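PDB 5J92: putative alpha KG dependent 2,4-D dioxygenase from Burkholderia xenovorans, which probably catalyses an iron(II)- and 2-oxoglutarate-dependent oxidation, as 2,4-D dioxygenases do. Local coordinates for residues A[66-71]-A[133-137]; A[156-162]-A[244-250]. The contacts are given in a common frame with arbitrary orientation. Residue numbers count along the deposited sequence, not the author numbering.

Contact 1 (A[66-71]-A[133-137])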
loop_
_atom_site.group_PDB
_atom_site.type_symbol
_atom_site.label_atom_id
_atom_site.label_comp_id
_atom_site.label_asym_id
_atom_site.label_seq_id
_atom_site.Cartn_x
_atom_site.Cartn_y
_atom_site.Cartn_z
ATOM N N PHE A 66 2.726 35.222 -5.328
ATOM C CA PHE A 66 1.430 34.720 -4.881
ATOM C C PHE A 66 1.593 33.788 -3.686
ATOM O O PHE A 66 0.919 33.944 -2.661
ATOM C CB PHE A 66 0.720 34.017 -6.041
ATOM C CG PHE A 66 -0.520 33.262 -5.635
ATOM C CD1 PHE A 66 -1.663 33.931 -5.242
ATOM C CD2 PHE A 66 -0.541 31.882 -5.675
ATOM C CE1 PHE A 66 -2.804 33.232 -4.873
ATOM C CE2 PHE A 66 -1.671 31.177 -5.306
ATOM C CZ PHE A 66 -2.806 31.853 -4.901
ATOM N N ALA A 67 2.517 32.829 -3.790
ATOM C CA ALA A 67 2.746 31.895 -2.697
ATOM C C ALA A 67 3.117 32.620 -1.405
ATOM O O ALA A 67 2.642 32.254 -0.324
ATOM C CB ALA A 67 3.840 30.908 -3.098
ATOM N N ALA A 68 3.942 33.669 -1.502
ATOM C CA ALA A 68 4.435 34.379 -0.326
ATOM C C ALA A 68 3.331 35.085 0.451
ATOM O O ALA A 68 3.591 35.560 1.562
ATOM C CB ALA A 68 5.518 35.378 -0.724
ATOM N N GLY A 69 2.126 35.199 -0.108
ATOM C CA GLY A 69 1.031 35.754 0.662
ATOM C C GLY A 69 0.474 34.824 1.729
ATOM O O GLY A 69 -0.255 35.294 2.608
ATOM N N PHE A 70 0.823 33.535 1.700
ATOM C CA PHE A 70 0.253 32.563 2.624
ATOM C C PHE A 70 1.241 32.011 3.638
ATOM O O PHE A 70 0.834 31.271 4.539
ATOM C CB PHE A 70 -0.374 31.403 1.838
ATOM C CG PHE A 70 -1.410 31.858 0.855
ATOM C CD1 PHE A 70 -2.712 32.110 1.268
ATOM C CD2 PHE A 70 -1.069 32.109 -0.465
ATOM C CE1 PHE A 70 -3.679 32.543 0.355
ATOM C CE2 PHE A 70 -2.022 32.553 -1.383
ATOM C CZ PHE A 70 -3.322 32.776 -0.967
ATOM N N GLY A 71 2.509 32.347 3.525
ATOM C CA GLY A 71 3.491 31.914 4.485
ATOM C C GLY A 71 4.871 32.221 3.964
ATOM O O GLY A 71 5.035 32.659 2.822
ATOM N N ARG A 133 3.569 24.428 4.684
ATOM C CA ARG A 133 2.177 24.830 4.835
ATOM C C ARG A 133 1.458 24.525 3.519
ATOM O O ARG A 133 1.016 23.400 3.303
ATOM C CB ARG A 133 2.073 26.307 5.211
ATOM C CG ARG A 133 0.649 26.784 5.492
ATOM C CD ARG A 133 0.646 28.205 6.033
ATOM N NE ARG A 133 1.183 28.265 7.393
ATOM C CZ ARG A 133 1.511 29.386 8.024
ATOM N NH1 ARG A 133 1.373 30.561 7.423
ATOM N NH2 ARG A 133 1.982 29.331 9.264
ATOM N N TYR A 134 1.382 25.493 2.620
ATOM C CA TYR A 134 0.829 25.291 1.290
ATOM C C TYR A 134 1.946 24.985 0.305
ATOM O O TYR A 134 3.013 25.610 0.342
ATOM C CB TYR A 134 0.077 26.528 0.816
ATOM C CG TYR A 134 -1.104 26.936 1.670
ATOM C CD1 TYR A 134 -2.337 26.320 1.511
ATOM C CD2 TYR A 134 -0.991 27.947 2.628
ATOM C CE1 TYR A 134 -3.426 26.686 2.273
ATOM C CE2 TYR A 134 -2.077 28.320 3.408
ATOM C CZ TYR A 134 -3.297 27.686 3.217
ATOM O OH TYR A 134 -4.403 28.032 3.960
ATOM N N SER A 135 1.685 24.044 -0.594
ATOM C CA SER A 135 2.532 23.816 -1.755
ATOM C C SER A 135 1.793 24.279 -3.004
ATOM O O SER A 135 0.560 24.284 -3.043
ATOM C CB SER A 135 2.921 22.337 -1.873
ATOM O OG SER A 135 3.741 21.930 -0.778
ATOM N N PHE A 136 2.554 24.696 -4.020
ATOM C CA PHE A 136 2.008 25.252 -5.251
ATOM C C PHE A 136 2.689 24.598 -6.443
ATOM O O PHE A 136 3.920 24.459 -6.465
ATOM C CB PHE A 136 2.210 26.774 -5.324
ATOM C CG PHE A 136 1.713 27.524 -4.115
ATOM C CD1 PHE A 136 2.455 27.548 -2.936
ATOM C CD2 PHE A 136 0.512 28.225 -4.164
ATOM C CE1 PHE A 136 2.008 28.232 -1.827
ATOM C CE2 PHE A 136 0.052 28.918 -3.053
ATOM C CZ PHE A 136 0.809 28.933 -1.884
ATOM N N LEU A 137 1.887 24.216 -7.441
ATOM C CA LEU A 137 2.371 23.582 -8.662
ATOM C C LEU A 137 1.685 24.250 -9.842
ATOM O O LEU A 137 0.453 24.246 -9.924
ATOM C CB LEU A 137 2.074 22.077 -8.673
ATOM C CG LEU A 137 3.105 21.050 -8.205
ATOM C CD1 LEU A 137 2.561 19.628 -8.377
ATOM C CD2 LEU A 137 4.441 21.221 -8.921
#
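Arg133 sits where the chain turns a corner into the strand. Its side chain reaches the end of the turn at 66-71, and Arg133 NH1 donates a hydrogen bond to Phe70 O at 3.0 Å. Its NE forms a salt bridge with Asp292. Next, Tyr134 CD2 lies 3.6 Å from Phe70 CB. The two rings pair edge-to-face, the edge of Phe70 toward the face of Tyr134, with centroids 5.6 Å apart. The Tyr134 hydroxyl is hydrogen-bonded to Ser45 OG; Ile38 and Ile41 of the same helix 35-47 touch Phe70. The strand belongs to the large mixed sheet of the double-stranded beta-helix core of the TauD/TfdA family, and the type I turn Ala67-Phe70 at the end of helix 60-67 lies over one face of it. Ser135 points away from this turn, and its OG is hydrogen-bonded to Asp124 OD2, a ligand of the iron. Phe136 points back and has the largest covered area. Ala67 CB lies over the face of the Phe136 ring in a CH-pi contact, 3.7 Å from its centroid. Phe70 CD2 approaches the ring edge, 4.0 Å from Phe136 CZ. Phe66 CE2 lies 3.6 Å from Phe136 CE2.

Contact 2 (A[156-162]-A[244-250])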
loop_
_atom_site.group_PDB
_atom_site.type_symbol
_atom_site.label_atom_id
_atom_site.label_comp_id
_atom_site.label_asym_id
_atom_site.label_seq_id
_atom_site.Cartn_x
_atom_site.Cartn_y
_atom_site.Cartn_z
ATOM N N ALA A 156 -11.035 13.659 6.468
ATOM C CA ALA A 156 -12.061 12.664 6.204
ATOM C C ALA A 156 -11.632 11.296 6.714
ATOM O O ALA A 156 -12.440 10.551 7.281
ATOM C CB ALA A 156 -12.358 12.607 4.697
ATOM N N ALA A 157 -10.356 10.950 6.526
ATOM C CA ALA A 157 -9.869 9.667 7.017
ATOM C C ALA A 157 -9.962 9.599 8.534
ATOM O O ALA A 157 -10.364 8.574 9.095
ATOM C CB ALA A 157 -8.429 9.437 6.556
ATOM N N TYR A 158 -9.575 10.676 9.217
ATOM C CA TYR A 158 -9.712 10.690 10.672
ATOM C C TYR A 158 -11.174 10.542 11.071
ATOM O O TYR A 158 -11.507 9.753 11.964
ATOM C CB TYR A 158 -9.114 11.968 11.265
ATOM C CG TYR A 158 -9.309 12.045 12.758
ATOM C CD1 TYR A 158 -8.433 11.414 13.619
ATOM C CD2 TYR A 158 -10.388 12.726 13.301
ATOM C CE1 TYR A 158 -8.613 11.460 14.985
ATOM C CE2 TYR A 158 -10.577 12.787 14.665
ATOM C CZ TYR A 158 -9.680 12.152 15.501
ATOM O OH TYR A 158 -9.870 12.192 16.856
ATOM N N ASP A 159 -12.064 11.284 10.398
ATOM C CA ASP A 159 -13.483 11.275 10.755
ATOM C C ASP A 159 -14.084 9.886 10.628
ATOM O O ASP A 159 -14.977 9.514 11.401
ATOM C CB ASP A 159 -14.267 12.252 9.881
ATOM C CG ASP A 159 -13.924 13.696 10.156
ATOM O OD1 ASP A 159 -13.303 13.976 11.213
ATOM O OD2 ASP A 159 -14.282 14.557 9.315
ATOM N N LYS A 160 -13.630 9.113 9.649
ATOM C CA LYS A 160 -14.267 7.845 9.338
ATOM C C LYS A 160 -13.569 6.653 9.996
ATOM O O LYS A 160 -13.971 5.517 9.754
ATOM C CB LYS A 160 -14.322 7.657 7.815
ATOM C CG LYS A 160 -15.296 8.588 7.097
ATOM C CD LYS A 160 -16.714 8.544 7.638
ATOM C CE LYS A 160 -17.681 9.371 6.769
ATOM N NZ LYS A 160 -17.419 10.845 6.726
ATOM N N LEU A 161 -12.553 6.878 10.830
ATOM C CA LEU A 161 -11.829 5.760 11.433
ATOM C C LEU A 161 -12.771 4.866 12.240
ATOM O O LEU A 161 -13.695 5.366 12.900
ATOM C CB LEU A 161 -10.706 6.257 12.349
ATOM C CG LEU A 161 -9.379 6.707 11.752
ATOM C CD1 LEU A 161 -8.486 7.281 12.877
ATOM C CD2 LEU A 161 -8.667 5.527 11.072
ATOM N N PRO A 162 -12.592 3.544 12.178
ATOM C CA PRO A 162 -13.283 2.656 13.116
ATOM C C PRO A 162 -12.975 3.078 14.540
ATOM O O PRO A 162 -11.889 3.585 14.835
ATOM C CB PRO A 162 -12.686 1.275 12.824
ATOM C CG PRO A 162 -11.924 1.391 11.578
ATOM C CD PRO A 162 -11.883 2.817 11.117
ATOM N N PHE A 244 -5.994 2.550 5.008
ATOM C CA PHE A 244 -7.344 3.046 5.244
ATOM C C PHE A 244 -7.534 4.434 4.639
ATOM O O PHE A 244 -8.500 4.675 3.902
ATOM C CB PHE A 244 -7.644 3.073 6.747
ATOM C CG PHE A 244 -9.001 3.640 7.063
ATOM C CD1 PHE A 244 -10.126 2.831 7.013
ATOM C CD2 PHE A 244 -9.150 4.983 7.363
ATOM C CE1 PHE A 244 -11.401 3.356 7.275
ATOM C CE2 PHE A 244 -10.412 5.520 7.619
ATOM C CZ PHE A 244 -11.538 4.701 7.581
ATOM N N ALA A 245 -6.583 5.342 4.893
ATOM C CA ALA A 245 -6.728 6.750 4.535
ATOM C C ALA A 245 -6.562 7.018 3.044
ATOM O O ALA A 245 -6.820 8.144 2.602
ATOM C CB ALA A 245 -5.729 7.603 5.329
ATOM N N THR A 246 -6.097 6.047 2.265
ATOM C CA THR A 246 -5.927 6.245 0.836
ATOM C C THR A 246 -6.925 5.429 0.018
ATOM O O THR A 246 -6.746 5.267 -1.194
ATOM C CB THR A 246 -4.481 5.943 0.431
ATOM O OG1 THR A 246 -4.114 4.626 0.855
ATOM C CG2 THR A 246 -3.541 6.957 1.100
ATOM N N GLN A 247 -7.970 4.918 0.663
ATOM C CA GLN A 247 -9.068 4.318 -0.068
ATOM C C GLN A 247 -9.729 5.375 -0.945
ATOM O O GLN A 247 -9.677 6.569 -0.633
ATOM C CB GLN A 247 -10.098 3.733 0.900
ATOM C CG GLN A 247 -9.722 2.399 1.507
ATOM C CD GLN A 247 -10.771 1.938 2.488
ATOM O OE1 GLN A 247 -11.600 1.096 2.159
ATOM N NE2 GLN A 247 -10.762 2.508 3.696
ATOM N N PRO A 248 -10.385 4.964 -2.039
ATOM C CA PRO A 248 -10.873 5.956 -3.021
ATOM C C PRO A 248 -11.823 6.997 -2.442
ATOM O O PRO A 248 -11.838 8.146 -2.911
ATOM C CB PRO A 248 -11.555 5.088 -4.098
ATOM C CG PRO A 248 -11.730 3.736 -3.468
ATOM C CD PRO A 248 -10.613 3.577 -2.480
ATOM N N GLN A 249 -12.604 6.644 -1.423
ATOM C CA GLN A 249 -13.520 7.632 -0.862
ATOM C C GLN A 249 -12.802 8.801 -0.201
ATOM O O GLN A 249 -13.456 9.807 0.100
ATOM C CB GLN A 249 -14.478 6.958 0.130
ATOM C CG GLN A 249 -13.831 6.337 1.375
ATOM C CD GLN A 249 -13.555 4.843 1.205
ATOM O OE1 GLN A 249 -13.228 4.383 0.109
ATOM N NE2 GLN A 249 -13.692 4.078 2.294
ATOM N N PHE A 250 -11.488 8.703 0.046
ATOM C CA PHE A 250 -10.732 9.794 0.642
ATOM C C PHE A 250 -9.818 10.485 -0.362
ATOM O O PHE A 250 -9.042 11.359 0.033
ATOM C CB PHE A 250 -9.890 9.283 1.824
ATOM C CG PHE A 250 -10.681 8.560 2.866
ATOM C CD1 PHE A 250 -11.821 9.133 3.422
ATOM C CD2 PHE A 250 -10.325 7.271 3.246
ATOM C CE1 PHE A 250 -12.554 8.450 4.371
ATOM C CE2 PHE A 250 -11.050 6.582 4.207
ATOM C CZ PHE A 250 -12.174 7.176 4.770
#
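Phe244, Phe250 and Ala157 carry most of this interface. Phe244 points from the last turn of helix 231-245 toward the end of helix 154-159. Its ring edge meets a backbone carbonyl: Phe244 CE2 is 3.4 Å from Ala157 O. Leu161 CD2 lies 3.8 Å from Phe244 CD2, and Pro162 CD lies 3.9 Å from Phe244 CE1. Phe250 comes from the 3-10 turn 248-250. Ala157 CA sits over the face of its ring, 4.0 Å from the Phe250 ring centroid. Ala156 CB is 3.7 Å from Phe250 CD1, and Lys160 CB meets the ring edge, 3.8 Å from Phe250 CZ. Ala157 is small enough for close approach, and its CB is 3.5 Å from Ala245 CB. Gln247 NE2 donates a hydrogen bond to Phe244 O at 3.1 Å. This largely apolar contact, away from the iron site, packs the helix that follows strand 149-153 on the connection into its antiparallel neighbour 251-254, in the small sheet of the double-stranded beta-helix fold.

How the contacts relate
From the N terminus, helix 60-67 and its following turn come first. Contact 1 closes when the chain returns in strand 132-139. The loop between them runs through the unmodelled part 76-108, helix 110-117 and the iron ligands His122 and Asp124. Contact 2 then opens at helix 154-159. It closes a longer loop at the end of helix 231-245 and the 3-10 segment after it, past several helices and the four-stranded sheet. The contacts are in series, so they neither nest nor cross. They lie on opposite sides of the chain's centre. Contact 1 ties a helix and turn to the large mixed sheet. Contact 2 packs connections of the three-stranded sheet, whose strand 269-273 carries His271.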